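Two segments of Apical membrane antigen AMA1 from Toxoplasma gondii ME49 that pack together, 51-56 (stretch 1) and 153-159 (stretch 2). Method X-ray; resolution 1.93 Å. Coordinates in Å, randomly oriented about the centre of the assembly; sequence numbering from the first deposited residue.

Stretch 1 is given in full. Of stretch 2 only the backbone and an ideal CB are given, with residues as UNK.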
# COMPACT_ATOMS: atom_id res chain seq x y z
N LEU A 51 8.56 -17.58 17.53
CA LEU A 51 7.58 -17.27 16.52
C LEU A 51 7.46 -15.77 16.42
O LEU A 51 7.08 -15.11 17.41
CB LEU A 51 6.26 -17.87 16.87
CG LEU A 51 5.29 -17.97 15.72
CD1 LEU A 51 5.80 -18.96 14.67
CD2 LEU A 51 3.94 -18.43 16.26
N TYR A 52 7.81 -15.25 15.23
CA TYR A 52 7.81 -13.81 14.94
C TYR A 52 6.70 -13.45 13.96
O TYR A 52 6.41 -14.18 13.00
CB TYR A 52 9.16 -13.35 14.37
CG TYR A 52 10.30 -13.42 15.34
CD1 TYR A 52 10.50 -12.43 16.28
CD2 TYR A 52 11.19 -14.48 15.31
CE1 TYR A 52 11.53 -12.50 17.17
CE2 TYR A 52 12.25 -14.55 16.18
CZ TYR A 52 12.41 -13.56 17.12
OH TYR A 52 13.45 -13.61 18.01
N ARG A 53 6.07 -12.32 14.21
CA ARG A 53 5.07 -11.84 13.31
C ARG A 53 5.75 -11.35 11.99
O ARG A 53 6.78 -10.66 11.99
CB ARG A 53 4.26 -10.71 13.94
CG ARG A 53 3.61 -11.04 15.30
CD ARG A 53 2.54 -10.00 15.66
NE ARG A 53 1.37 -10.19 14.82
CZ ARG A 53 0.35 -9.34 14.77
NH1 ARG A 53 0.36 -8.26 15.53
NH2 ARG A 53 -0.67 -9.59 13.99
N GLU A 54 5.12 -11.71 10.87
CA GLU A 54 5.73 -11.56 9.54
C GLU A 54 4.77 -10.81 8.62
O GLU A 54 3.60 -11.20 8.49
CB GLU A 54 6.05 -12.94 8.95
CG GLU A 54 6.78 -12.89 7.60
CD GLU A 54 6.75 -14.22 6.85
OE1 GLU A 54 5.72 -14.92 6.87
OE2 GLU A 54 7.79 -14.57 6.26
N PRO A 55 5.26 -9.74 7.98
CA PRO A 55 4.38 -9.15 6.97
C PRO A 55 4.07 -10.13 5.83
O PRO A 55 4.95 -10.92 5.47
CB PRO A 55 5.20 -7.96 6.45
CG PRO A 55 6.13 -7.62 7.62
CD PRO A 55 6.50 -8.96 8.15
N ALA A 56 2.87 -10.04 5.28
CA ALA A 56 2.34 -11.09 4.41
C ALA A 56 1.55 -10.62 3.21
O ALA A 56 1.11 -11.43 2.37
CB ALA A 56 1.43 -12.01 5.25
N UNK A 153 15.68 -20.09 7.37
CA UNK A 153 14.34 -20.19 7.94
C UNK A 153 13.31 -19.92 6.86
O UNK A 153 13.66 -19.70 5.69
CB UNK A 153 14.16 -19.22 9.11
N UNK A 154 12.03 -19.92 7.25
CA UNK A 154 10.95 -19.51 6.37
C UNK A 154 10.47 -18.07 6.63
O UNK A 154 9.44 -17.66 6.08
CB UNK A 154 9.78 -20.48 6.52
N UNK A 155 11.21 -17.31 7.43
CA UNK A 155 10.86 -15.91 7.72
C UNK A 155 11.40 -15.06 6.58
O UNK A 155 12.59 -15.14 6.28
CB UNK A 155 11.42 -15.45 9.07
N UNK A 156 10.55 -14.26 5.95
CA UNK A 156 10.99 -13.37 4.89
C UNK A 156 10.77 -11.89 5.29
O UNK A 156 9.68 -11.50 5.73
CB UNK A 156 10.25 -13.69 3.59
N UNK A 157 11.82 -11.09 5.15
CA UNK A 157 11.75 -9.68 5.48
C UNK A 157 10.96 -8.89 4.46
O UNK A 157 10.98 -9.24 3.26
CB UNK A 157 13.16 -9.10 5.60
N UNK A 158 10.29 -7.81 4.91
CA UNK A 158 9.65 -6.90 3.97
C UNK A 158 10.69 -6.05 3.21
O UNK A 158 11.89 -6.07 3.54
CB UNK A 158 8.67 -5.99 4.71
N UNK A 159 10.25 -5.38 2.16
CA UNK A 159 11.16 -4.60 1.34
C UNK A 159 10.66 -3.19 1.17
O UNK A 159 9.47 -2.92 1.33
CB UNK A 159 11.35 -5.26 -0.03

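Position 153 lies beyond the reach of stretch 1. No atom of that stretch comes within 5.5 Å of its ideal CB, so the contact sets no preference here. The deposited residue is Thr153. Its OG1 accepts a hydrogen bond from the backbone N of position 155 at 3.1 Å.

Position 154 is also free. Its CA-to-CB bond points sideways, and stretch 1 places nothing near the ideal CB. Many residues would fit, long polar ones included. Lys154 is found, and the end of its side chain leads away from stretch 1.

At position 155 the CA-to-CB bond points sideways, and its ideal CB is 4.7 Å from Glu54 OE2. Beyond it stretch 1 offers the CB of Tyr52, the aliphatic part of Glu54 and, further along, the carbonyl O of Arg53. A small residue would leave most of this surface uncovered. A long or aromatic side chain could cover it, and one ending in a donor could also reach the carbonyl. The residue is Tyr155, with chi1 near t (-168°). Its OH donates a hydrogen bond to Arg53 O at 2.8 Å, and that oxygen lies at the ring edge. Glu54 CG sits over one ring face, 4.1 Å from the ring centroid, in a CH-pi contact. Tyr52 CB packs 3.7 Å from Tyr155 CE2. Of the seven residues, this one has the most surface covered by stretch 1.

At position 156 the backbone does much of the work. Its N donates a hydrogen bond to Glu54 OE2 at 2.8 Å, nearly straight at 164°. Any residue except proline could supply this N-H. The ideal CB is 3.7 Å from the same OE2 and points sideways, so a basic or other polar side chain is plausible beside the carboxylate. The residue is Arg156, extended after an m chi1; its guanidinium bonds elsewhere in the structure. A water donates to Arg156 O at 2.8 Å and to Pro55 O at 2.9 Å, bridging the two backbones.

Position 157 points away from stretch 1, which leaves the choice open. Tyr157 is found and makes no contact with it.

Position 158 points toward stretch 1, with its ideal CB 4.2 Å from Pro55 CG. A compact apolar residue suits this surface, and phi of -73° permits proline. Pro158 is deposited; its CG meets Pro55 CG at 4.0 Å.

Position 159 is out of reach. The residue is Phe159.

Stretch 2, residues 153-159: TKYRYPF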
# COMPACT_ATOMS: atom_id res chain seq x y z
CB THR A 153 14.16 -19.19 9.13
OG1 THR A 153 14.07 -17.84 8.63
CG2 THR A 153 15.34 -19.27 10.11
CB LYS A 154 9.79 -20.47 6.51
CG LYS A 154 10.15 -21.92 6.10
CD LYS A 154 8.93 -22.70 5.61
CE LYS A 154 9.25 -24.17 5.39
NZ LYS A 154 8.05 -24.92 4.89
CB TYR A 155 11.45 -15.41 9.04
CG TYR A 155 10.84 -14.08 9.46
CD1 TYR A 155 11.25 -12.88 8.86
CD2 TYR A 155 9.81 -14.03 10.38
CE1 TYR A 155 10.68 -11.67 9.21
CE2 TYR A 155 9.23 -12.83 10.74
CZ TYR A 155 9.66 -11.65 10.12
OH TYR A 155 9.10 -10.43 10.42
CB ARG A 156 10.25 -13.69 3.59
CG ARG A 156 10.52 -15.05 3.08
CD ARG A 156 9.63 -15.32 1.89
NE ARG A 156 9.98 -16.56 1.21
CZ ARG A 156 9.55 -17.78 1.55
NH1 ARG A 156 8.73 -17.95 2.60
NH2 ARG A 156 9.95 -18.82 0.84
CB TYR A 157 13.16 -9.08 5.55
CG TYR A 157 14.08 -9.78 6.49
CD1 TYR A 157 13.94 -9.65 7.88
CD2 TYR A 157 15.11 -10.54 5.99
CE1 TYR A 157 14.82 -10.31 8.73
CE2 TYR A 157 15.99 -11.18 6.82
CZ TYR A 157 15.85 -11.07 8.18
OH TYR A 157 16.76 -11.74 8.99
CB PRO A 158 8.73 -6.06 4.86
CG PRO A 158 9.49 -5.99 6.17
CD PRO A 158 10.13 -7.36 6.31
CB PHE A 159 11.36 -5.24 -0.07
CG PHE A 159 10.15 -5.15 -0.95
CD1 PHE A 159 9.19 -6.14 -0.90
CD2 PHE A 159 9.96 -4.07 -1.80
CE1 PHE A 159 8.05 -6.06 -1.69
CE2 PHE A 159 8.81 -3.99 -2.60
CZ PHE A 159 7.85 -5.01 -2.54
O HOH W 1 7.59 -10.12 4.55
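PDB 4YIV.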